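Long-range contacts in flagellin hook IN motif family (Aeromonas hydrophila subsp. hydrophila, PDB 6XI1), which probably serves as the calcium-stiffened extender of an RTX adhesin, a string of tandem beta-sandwich domains that projects the adhesin toward its target: residues A[129-134]-A[220-225]; A[35-40]-A[93-98]; A[148-153]-A[194-199]. All blocks are in the same frame, centred on the assembly; numbering follows the deposited sequence.

How the contacts relate
The three contacts illustrate how calcium sites and beta pairing combine in a chain of tandem domains. Contact 2 comes first along the chain and closes before contact 1 opens; the two touch where Asp129 meets Glu37 and Gln96, their centres about 19 Å apart, and share two calcium ions and two waters, so the junction between successive beta-sandwiches is built from both. Contact 3 lies wholly within the stretch of chain that contact 1 spans. Their centres are about 26 Å apart, and strands 132-142 and 149-159, one from each, are neighbours in the same sheet. Contact 3 thus knits the domain body, about 31 Å at nearest atoms from contact 2.

Contact 1. Residues A[129-134]-A[220-225]; sequences DAAVIT and DGTTHT. With CA (calcium ion), chain Q; CA (calcium ion), chain M; CA (calcium ion), chain L.
Metal coordination joins Asp129 to Asp220: the backbone O of Asp129 binds one calcium ion at 2.2 Å, and Asp220 OD2 binds the same ion at 2.4 Å. Asn128, Asp160, Asp162 and Glu166 complete this site. The carboxylate of Asp129 turns to two further calcium ions: OD1 bridges both, and OD2 joins it in a bidentate grip on the one that Glu37, Asp38 and Gln96 also bind.

Hydrogen bonds run on from the metal. Ala131 N donates to Thr222 OG1 at 2.9 Å, and this hydroxyl donates to Asp220 OD1 at 2.6 Å. The same OD1 accepts from the backbone N of Thr222, closing an Asx turn, so two donors fix the carboxylate while its other oxygen holds calcium.

Apolar contact follows along the strands. Ile133 CG2, anti to the backbone N with CG1 at a chi1 of -56°, lies over one face of the His224 ring, offset toward its rim: a CH-pi contact 4.0 Å from the centroid and 26° off the ring normal. The ring's main polar partner is Asp137.

Calcium probably offsets the charge of the gathered carboxylates, and the relay through Thr222 ties the interdomain linker to the start of strand 223-231.

Contact 2. Residues A[35-40]-A[93-98]; sequences VTEDES and SKVQYL. With CA (calcium ion), chain M; CA (calcium ion), chain L.
The calcium-binding junction between two successive cadherin-like domains is formed on one side by this contact, in which the turn after strand 26-36 faces the loop following strand 85-91. A type II turn from Thr36 to Glu39 and a type I turn from Val95 to Leu98 present their oxygens to two calcium ions.

Glu37 joins the two ions. With CG anti to the backbone N (chi1 170°) and the chain extended beyond it, its carboxylate reaches between them: OE2 binds one calcium at 2.3 Å and the second at 2.6 Å, while OE1 binds only the second, at 2.5 Å. That second ion also takes the backbone O of Gln96, at 2.3 Å, and the backbone O of Leu98. The close approach of Glu37 OE1 to Leu98 O, 2.9 Å, is therefore that of two ligands of one metal.

Gln96 is bent at chi2, which brings its amide back across Glu37 at about a right angle, the carboxylate and amide planes 82° apart. Its OE1 binds the first calcium at 2.4 Å, and its NE2 donates to Asp38 OD1 at 2.9 Å, on the syn side but 32° out of the carboxylate plane. Asp38 OD2 meets the same ion at 2.3 Å; OD1 has Asn92 as a further polar partner. Away from the metals, Val95 CG2 packs against Glu37 CB.

Two waters and the Asp129 carboxylate fill out the first calcium's shell, whereas Val127, Asp129 and Asp162 complete the second. Each amide and carboxylate is held at both of its polar atoms, and the acidic oxygens crowd together presumably because the ions offset their charge; without calcium they would be expected to repel, consistent with a junction made rigid by the metal.

Contact 3. Residues A[148-153]-A[194-199]; sequences PTLTET and YNVDNS. With CA (calcium ion), chain N.
Leu150 lies alongside Val196, both side chains pointing the same way, with Leu150 CB 3.8 Å from Val196 CG1. Beyond it, Leu150 CD2 reaches Asn198 OD1 at 3.6 Å; the amide of that asparagine is engaged elsewhere, its ND2 bonding to Asp144. Val141 and Val201 also pack on Leu150.

The other face of the sheet is polar. Thr151 and Asn195 stand side by side, and the threonine hydroxyl donates to Asn195 OD1 at 2.9 Å in the carbonyl plane. A chi1 of -59° sets this hydroxyl beside its own backbone N and leaves CG2 also against the amide oxygen, while Thr149 CG2 approaches that oxygen at 3.7 Å.

Backbone bonds join the strands in pairs. Leu150 and Val196 exchange N-H and carbonyl, as do Glu152 and Tyr194, and Asn198 N donates to Pro148 O at 2.8 Å where the pairing ends. A water spans Pro148 O and Ser199 N there.

Glu152 CB packs near Tyr194, but the chain bends at chi2 (74°) and carries OE1 off to a calcium ion at 2.6 Å, bound otherwise by five waters and Ala140 O. Tyr194 OH bonds to Glu212, and its ring meets Phe214.

Hydrogen-bonded and non-hydrogen-bonded pairs alternate, with Leu150, Val196 and the Tyr194 ring on one face and Thr149, Thr151, Asn195 and Asp197 on the other: regular antiparallel pairing, directions 162° apart, here between strands 149-159 and 191-197 of a cadherin-like beta-sandwich domain.

Contact 1. Residues A[129-134]-A[220-225]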
loop_
_atom_site.group_PDB
_atom_site.type_symbol
_atom_site.label_atom_id
_atom_site.label_comp_id
_atom_site.label_asym_id
_atom_site.label_seq_id
_atom_site.Cartn_x
_atom_site.Cartn_y
_atom_site.Cartn_z
ATOM N N ASP A 129 -29.092 -33.315 20.222
ATOM C CA ASP A 129 -29.059 -31.942 20.769
ATOM C C ASP A 129 -27.925 -31.243 20.028
ATOM O O ASP A 129 -26.784 -31.827 19.952
ATOM C CB ASP A 129 -28.839 -31.938 22.285
ATOM C CG ASP A 129 -30.090 -32.318 23.079
ATOM O OD1 ASP A 129 -30.416 -33.503 23.085
ATOM O OD2 ASP A 129 -30.740 -31.401 23.643
ATOM N N ALA A 130 -28.230 -30.085 19.460
ATOM C CA ALA A 130 -27.221 -29.222 18.808
ATOM C C ALA A 130 -26.077 -28.953 19.794
ATOM O O ALA A 130 -26.307 -28.638 20.982
ATOM C CB ALA A 130 -27.869 -27.931 18.335
ATOM N N ALA A 131 -24.851 -29.011 19.309
ATOM C CA ALA A 131 -23.672 -28.527 20.062
ATOM C C ALA A 131 -23.833 -27.016 20.347
ATOM O O ALA A 131 -24.491 -26.289 19.554
ATOM C CB ALA A 131 -22.409 -28.831 19.303
ATOM N N VAL A 132 -23.248 -26.565 21.441
ATOM C CA VAL A 132 -23.163 -25.134 21.824
ATOM C C VAL A 132 -21.703 -24.706 21.630
ATOM O O VAL A 132 -20.812 -25.220 22.358
ATOM C CB VAL A 132 -23.656 -24.870 23.256
ATOM C CG1 VAL A 132 -23.471 -23.406 23.649
ATOM C CG2 VAL A 132 -25.124 -25.282 23.377
ATOM N N ILE A 133 -21.479 -23.861 20.634
ATOM C CA ILE A 133 -20.112 -23.415 20.229
ATOM C C ILE A 133 -19.922 -21.945 20.617
ATOM O O ILE A 133 -20.751 -21.100 20.235
ATOM C CB ILE A 133 -19.845 -23.643 18.735
ATOM C CG1 ILE A 133 -20.059 -25.109 18.354
ATOM C CG2 ILE A 133 -18.428 -23.184 18.402
ATOM C CD1 ILE A 133 -20.134 -25.393 16.855
ATOM N N THR A 134 -18.876 -21.665 21.372
ATOM C CA THR A 134 -18.585 -20.329 21.906
ATOM C C THR A 134 -17.085 -20.059 21.705
ATOM O O THR A 134 -16.339 -20.973 21.245
ATOM C CB THR A 134 -19.000 -20.231 23.388
ATOM O OG1 THR A 134 -18.192 -21.163 24.076
ATOM C CG2 THR A 134 -20.440 -20.583 23.682
ATOM N N ASP A 220 -21.475 -33.715 15.629
ATOM C CA ASP A 220 -22.882 -33.976 15.208
ATOM C C ASP A 220 -23.259 -33.096 13.996
ATOM O O ASP A 220 -24.435 -33.157 13.587
ATOM C CB ASP A 220 -23.873 -33.825 16.364
ATOM C CG ASP A 220 -24.161 -32.396 16.781
ATOM O OD1 ASP A 220 -23.591 -31.463 16.172
ATOM O OD2 ASP A 220 -24.950 -32.233 17.690
ATOM N N GLY A 221 -22.344 -32.267 13.484
ATOM C CA GLY A 221 -22.586 -31.446 12.270
ATOM C C GLY A 221 -23.102 -30.053 12.604
ATOM O O GLY A 221 -23.389 -29.286 11.663
ATOM N N THR A 222 -23.216 -29.695 13.885
ATOM C CA THR A 222 -23.519 -28.315 14.312
ATOM C C THR A 222 -22.412 -27.374 13.815
ATOM O O THR A 222 -21.212 -27.681 14.013
ATOM C CB THR A 222 -23.643 -28.167 15.832
ATOM O OG1 THR A 222 -24.581 -29.109 16.375
ATOM C CG2 THR A 222 -24.068 -26.770 16.207
ATOM N N THR A 223 -22.785 -26.258 13.189
ATOM C CA THR A 223 -21.812 -25.366 12.532
ATOM C C THR A 223 -21.625 -24.080 13.313
ATOM O O THR A 223 -22.501 -23.662 14.049
ATOM C CB THR A 223 -22.138 -25.111 11.054
ATOM O OG1 THR A 223 -23.390 -24.433 11.001
ATOM C CG2 THR A 223 -22.166 -26.358 10.205
ATOM N N HIS A 224 -20.427 -23.505 13.190
ATOM C CA HIS A 224 -20.113 -22.124 13.632
ATOM C C HIS A 224 -19.204 -21.452 12.590
ATOM O O HIS A 224 -18.420 -22.146 11.931
ATOM C CB HIS A 224 -19.473 -22.144 15.002
ATOM C CG HIS A 224 -19.549 -20.879 15.771
ATOM N ND1 HIS A 224 -20.692 -20.483 16.424
ATOM C CD2 HIS A 224 -18.643 -19.920 16.003
ATOM C CE1 HIS A 224 -20.477 -19.344 17.045
ATOM N NE2 HIS A 224 -19.235 -18.969 16.792
ATOM N N THR A 225 -19.275 -20.145 12.510
ATOM C CA THR A 225 -18.496 -19.345 11.544
ATOM C C THR A 225 -17.397 -18.550 12.264
ATOM O O THR A 225 -17.637 -17.948 13.359
ATOM C CB THR A 225 -19.444 -18.487 10.701
ATOM O OG1 THR A 225 -20.279 -19.386 9.960
ATOM C CG2 THR A 225 -18.697 -17.608 9.726
HETATM CA CA CA Q . -25.357 -33.436 19.706
HETATM CA CA CA M . -32.795 -32.787 23.534
HETATM CA CA CA L . -30.191 -35.881 23.268
HETATM O O HOH W 1 -32.779 -32.285 21.099
HETATM O O HOH W 2 -33.688 -30.617 23.611
#

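Contact 2. Residues A[35-40]-A[93-98]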
loop_
_atom_site.group_PDB
_atom_site.type_symbol
_atom_site.label_atom_id
_atom_site.label_comp_id
_atom_site.label_asym_id
_atom_site.label_seq_id
_atom_site.Cartn_x
_atom_site.Cartn_y
_atom_site.Cartn_z
ATOM N N VAL A 35 -40.778 -44.363 24.756
ATOM C CA VAL A 35 -40.822 -42.879 24.807
ATOM C C VAL A 35 -39.587 -42.394 24.044
ATOM O O VAL A 35 -38.587 -43.126 23.978
ATOM C CB VAL A 35 -40.857 -42.350 26.254
ATOM C CG1 VAL A 35 -42.140 -42.768 26.972
ATOM C CG2 VAL A 35 -39.625 -42.778 27.057
ATOM N N THR A 36 -39.717 -41.252 23.381
ATOM C CA THR A 36 -38.607 -40.560 22.687
ATOM C C THR A 36 -38.325 -39.291 23.482
ATOM O O THR A 36 -39.272 -38.547 23.827
ATOM C CB THR A 36 -38.933 -40.332 21.200
ATOM O OG1 THR A 36 -39.137 -41.633 20.642
ATOM C CG2 THR A 36 -37.833 -39.621 20.444
ATOM N N GLU A 37 -37.043 -39.025 23.713
ATOM C CA GLU A 37 -36.550 -37.742 24.240
ATOM C C GLU A 37 -37.264 -36.599 23.519
ATOM O O GLU A 37 -37.390 -36.705 22.288
ATOM C CB GLU A 37 -35.036 -37.691 24.027
ATOM C CG GLU A 37 -34.443 -36.322 24.301
ATOM C CD GLU A 37 -32.980 -36.167 23.920
ATOM O OE1 GLU A 37 -32.332 -37.165 23.591
ATOM O OE2 GLU A 37 -32.507 -35.049 23.989
ATOM N N ASP A 38 -37.716 -35.602 24.268
ATOM C CA ASP A 38 -38.368 -34.348 23.806
ATOM C C ASP A 38 -39.695 -34.616 23.055
ATOM O O ASP A 38 -40.157 -33.696 22.333
ATOM C CB ASP A 38 -37.392 -33.518 22.953
ATOM C CG ASP A 38 -36.112 -33.120 23.691
ATOM O OD1 ASP A 38 -36.182 -32.838 24.894
ATOM O OD2 ASP A 38 -35.031 -33.140 23.057
ATOM N N GLU A 39 -40.313 -35.799 23.185
ATOM C CA GLU A 39 -41.623 -36.061 22.498
ATOM C C GLU A 39 -42.689 -35.237 23.229
ATOM O O GLU A 39 -43.722 -34.886 22.608
ATOM C CB GLU A 39 -41.991 -37.548 22.403
ATOM C CG GLU A 39 -42.364 -38.178 23.740
ATOM C CD GLU A 39 -42.874 -39.613 23.689
ATOM O OE1 GLU A 39 -42.479 -40.358 22.748
ATOM O OE2 GLU A 39 -43.657 -39.987 24.591
ATOM N N SER A 40 -42.418 -34.913 24.488
ATOM C CA SER A 40 -43.330 -34.219 25.418
ATOM C C SER A 40 -42.503 -33.670 26.580
ATOM O O SER A 40 -41.365 -34.119 26.756
ATOM C CB SER A 40 -44.414 -35.174 25.907
ATOM O OG SER A 40 -43.861 -36.298 26.600
ATOM N N SER A 93 -35.785 -34.145 31.252
ATOM C CA SER A 93 -34.476 -33.526 31.597
ATOM C C SER A 93 -33.419 -34.616 31.808
ATOM O O SER A 93 -32.242 -34.362 31.526
ATOM C CB SER A 93 -34.601 -32.609 32.805
ATOM O OG SER A 93 -34.863 -33.359 33.983
ATOM N N LYS A 94 -33.809 -35.820 32.228
ATOM C CA LYS A 94 -32.849 -36.861 32.640
ATOM C C LYS A 94 -32.404 -37.711 31.441
ATOM O O LYS A 94 -31.510 -38.538 31.626
ATOM C CB LYS A 94 -33.466 -37.787 33.697
ATOM C CG LYS A 94 -33.721 -37.173 35.068
ATOM C CD LYS A 94 -34.188 -38.223 36.089
ATOM C CE LYS A 94 -33.579 -38.085 37.472
ATOM N NZ LYS A 94 -34.444 -37.286 38.371
ATOM N N VAL A 95 -33.043 -37.592 30.275
ATOM C CA VAL A 95 -32.704 -38.450 29.102
ATOM C C VAL A 95 -32.090 -37.602 27.981
ATOM O O VAL A 95 -31.866 -38.160 26.903
ATOM C CB VAL A 95 -33.936 -39.228 28.614
ATOM C CG1 VAL A 95 -34.520 -40.105 29.713
ATOM C CG2 VAL A 95 -35.001 -38.295 28.057
ATOM N N GLN A 96 -31.769 -36.336 28.246
ATOM C CA GLN A 96 -31.226 -35.404 27.218
ATOM C C GLN A 96 -29.908 -35.972 26.717
ATOM O O GLN A 96 -29.633 -35.841 25.525
ATOM C CB GLN A 96 -31.035 -34.003 27.792
ATOM C CG GLN A 96 -32.343 -33.283 28.098
ATOM C CD GLN A 96 -33.224 -33.103 26.894
ATOM O OE1 GLN A 96 -32.856 -32.468 25.888
ATOM N NE2 GLN A 96 -34.408 -33.710 26.970
ATOM N N TYR A 97 -29.159 -36.654 27.594
ATOM C CA TYR A 97 -27.794 -37.159 27.298
ATOM C C TYR A 97 -27.814 -38.214 26.186
ATOM O O TYR A 97 -26.748 -38.507 25.634
ATOM C CB TYR A 97 -27.126 -37.718 28.546
ATOM C CG TYR A 97 -27.619 -39.082 28.940
ATOM C CD1 TYR A 97 -28.726 -39.229 29.756
ATOM C CD2 TYR A 97 -26.949 -40.223 28.558
ATOM C CE1 TYR A 97 -29.188 -40.489 30.122
ATOM C CE2 TYR A 97 -27.428 -41.490 28.882
ATOM C CZ TYR A 97 -28.543 -41.622 29.694
ATOM O OH TYR A 97 -29.047 -42.862 29.998
ATOM N N LEU A 98 -28.975 -38.801 25.872
ATOM C CA LEU A 98 -29.044 -39.819 24.803
ATOM C C LEU A 98 -28.933 -39.101 23.446
ATOM O O LEU A 98 -29.577 -38.046 23.246
ATOM C CB LEU A 98 -30.350 -40.598 24.912
ATOM C CG LEU A 98 -30.544 -41.432 26.181
ATOM C CD1 LEU A 98 -31.975 -41.901 26.249
ATOM C CD2 LEU A 98 -29.581 -42.631 26.201
HETATM CA CA CA M . -32.795 -32.787 23.534
HETATM CA CA CA L . -30.191 -35.881 23.268
HETATM O O HOH W 1 -32.779 -32.285 21.099
HETATM O O HOH W 2 -33.688 -30.617 23.611
#

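Contact 3. Residues A[148-153]-A[194-199]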
loop_
_atom_site.group_PDB
_atom_site.type_symbol
_atom_site.label_atom_id
_atom_site.label_comp_id
_atom_site.label_asym_id
_atom_site.label_seq_id
_atom_site.Cartn_x
_atom_site.Cartn_y
_atom_site.Cartn_z
ATOM N N PRO A 148 6.340 -14.708 4.519
ATOM C CA PRO A 148 5.359 -14.578 3.415
ATOM C C PRO A 148 3.883 -14.818 3.814
ATOM O O PRO A 148 3.010 -14.701 2.983
ATOM C CB PRO A 148 5.854 -15.676 2.453
ATOM C CG PRO A 148 6.365 -16.782 3.400
ATOM C CD PRO A 148 7.040 -16.000 4.508
ATOM N N THR A 149 3.625 -15.234 5.049
ATOM C CA THR A 149 2.278 -15.628 5.514
ATOM C C THR A 149 1.778 -14.685 6.605
ATOM O O THR A 149 2.590 -14.370 7.489
ATOM C CB THR A 149 2.309 -17.044 6.109
ATOM O OG1 THR A 149 2.800 -17.831 5.035
ATOM C CG2 THR A 149 0.967 -17.547 6.541
ATOM N N LEU A 150 0.513 -14.277 6.520
ATOM C CA LEU A 150 -0.211 -13.570 7.608
ATOM C C LEU A 150 -1.010 -14.622 8.384
ATOM O O LEU A 150 -1.693 -15.480 7.787
ATOM C CB LEU A 150 -1.162 -12.513 7.063
ATOM C CG LEU A 150 -0.577 -11.603 5.997
ATOM C CD1 LEU A 150 -1.582 -10.580 5.593
ATOM C CD2 LEU A 150 0.706 -10.950 6.455
ATOM N N THR A 151 -0.957 -14.563 9.703
ATOM C CA THR A 151 -1.552 -15.626 10.551
ATOM C C THR A 151 -2.386 -14.985 11.644
ATOM O O THR A 151 -1.939 -13.992 12.224
ATOM C CB THR A 151 -0.495 -16.554 11.169
ATOM O OG1 THR A 151 0.185 -17.111 10.048
ATOM C CG2 THR A 151 -1.080 -17.672 12.005
ATOM N N GLU A 152 -3.539 -15.588 11.894
ATOM C CA GLU A 152 -4.405 -15.284 13.038
ATOM C C GLU A 152 -4.767 -16.611 13.705
ATOM O O GLU A 152 -5.057 -17.601 13.005
ATOM C CB GLU A 152 -5.638 -14.531 12.531
ATOM C CG GLU A 152 -6.567 -14.089 13.629
ATOM C CD GLU A 152 -6.079 -12.908 14.461
ATOM O OE1 GLU A 152 -4.852 -12.692 14.570
ATOM O OE2 GLU A 152 -6.947 -12.200 14.946
ATOM N N THR A 153 -4.844 -16.617 15.024
ATOM C CA THR A 153 -5.234 -17.831 15.786
ATOM C C THR A 153 -6.307 -17.479 16.812
ATOM O O THR A 153 -6.423 -16.292 17.197
ATOM C CB THR A 153 -4.040 -18.474 16.496
ATOM O OG1 THR A 153 -3.471 -17.424 17.288
ATOM C CG2 THR A 153 -3.044 -19.063 15.526
ATOM N N TYR A 194 -5.881 -19.334 10.965
ATOM C CA TYR A 194 -6.093 -18.723 9.618
ATOM C C TYR A 194 -4.741 -18.310 9.082
ATOM O O TYR A 194 -3.935 -17.661 9.782
ATOM C CB TYR A 194 -6.998 -17.495 9.734
ATOM C CG TYR A 194 -7.124 -16.690 8.458
ATOM C CD1 TYR A 194 -8.079 -17.000 7.494
ATOM C CD2 TYR A 194 -6.289 -15.613 8.236
ATOM C CE1 TYR A 194 -8.131 -16.285 6.300
ATOM C CE2 TYR A 194 -6.330 -14.916 7.041
ATOM C CZ TYR A 194 -7.309 -15.198 6.109
ATOM O OH TYR A 194 -7.378 -14.409 4.965
ATOM N N ASN A 195 -4.519 -18.585 7.778
ATOM C CA ASN A 195 -3.273 -18.215 7.103
ATOM C C ASN A 195 -3.688 -17.652 5.742
ATOM O O ASN A 195 -4.600 -18.237 5.063
ATOM C CB ASN A 195 -2.306 -19.386 6.875
ATOM C CG ASN A 195 -1.824 -20.027 8.157
ATOM O OD1 ASN A 195 -1.138 -19.376 8.926
ATOM N ND2 ASN A 195 -2.239 -21.261 8.410
ATOM N N VAL A 196 -3.052 -16.572 5.382
ATOM C CA VAL A 196 -3.166 -16.044 3.996
ATOM C C VAL A 196 -1.775 -15.643 3.522
ATOM O O VAL A 196 -0.943 -15.117 4.260
ATOM C CB VAL A 196 -4.221 -14.933 3.896
ATOM C CG1 VAL A 196 -3.839 -13.713 4.713
ATOM C CG2 VAL A 196 -4.482 -14.527 2.422
ATOM N N ASP A 197 -1.527 -15.878 2.227
ATOM C CA ASP A 197 -0.275 -15.434 1.595
ATOM C C ASP A 197 -0.294 -13.890 1.548
ATOM O O ASP A 197 -1.206 -13.319 0.942
ATOM C CB ASP A 197 -0.162 -16.030 0.194
ATOM C CG ASP A 197 0.058 -17.555 0.158
ATOM O OD1 ASP A 197 0.282 -18.172 1.221
ATOM O OD2 ASP A 197 0.066 -18.116 -0.937
ATOM N N ASN A 198 0.737 -13.253 2.065
ATOM C CA ASN A 198 0.891 -11.775 2.061
ATOM C C ASN A 198 0.925 -11.257 0.625
ATOM O O ASN A 198 0.365 -10.184 0.394
ATOM C CB ASN A 198 2.163 -11.364 2.778
ATOM C CG ASN A 198 2.271 -9.884 3.009
ATOM O OD1 ASN A 198 1.274 -9.241 3.346
ATOM N ND2 ASN A 198 3.492 -9.393 2.890
ATOM N N SER A 199 1.475 -12.035 -0.307
ATOM C CA SER A 199 1.481 -11.681 -1.768
ATOM C C SER A 199 0.075 -11.429 -2.303
ATOM O O SER A 199 -0.071 -10.594 -3.220
ATOM C CB SER A 199 2.239 -12.717 -2.583
ATOM O OG SER A 199 1.546 -13.940 -2.543
HETATM CA CA CA N . -4.173 -10.194 14.311
HETATM O O HOH W 3 3.326 -14.179 0.390
HETATM O O HOH W 4 -2.503 -11.431 13.070
HETATM O O HOH W 5 -5.810 -10.051 16.123
HETATM O O HOH W 6 -2.911 -8.406 13.031
HETATM O O HOH W 7 -2.694 -10.403 16.172
HETATM O O HOH W 8 -4.680 -7.983 14.937
#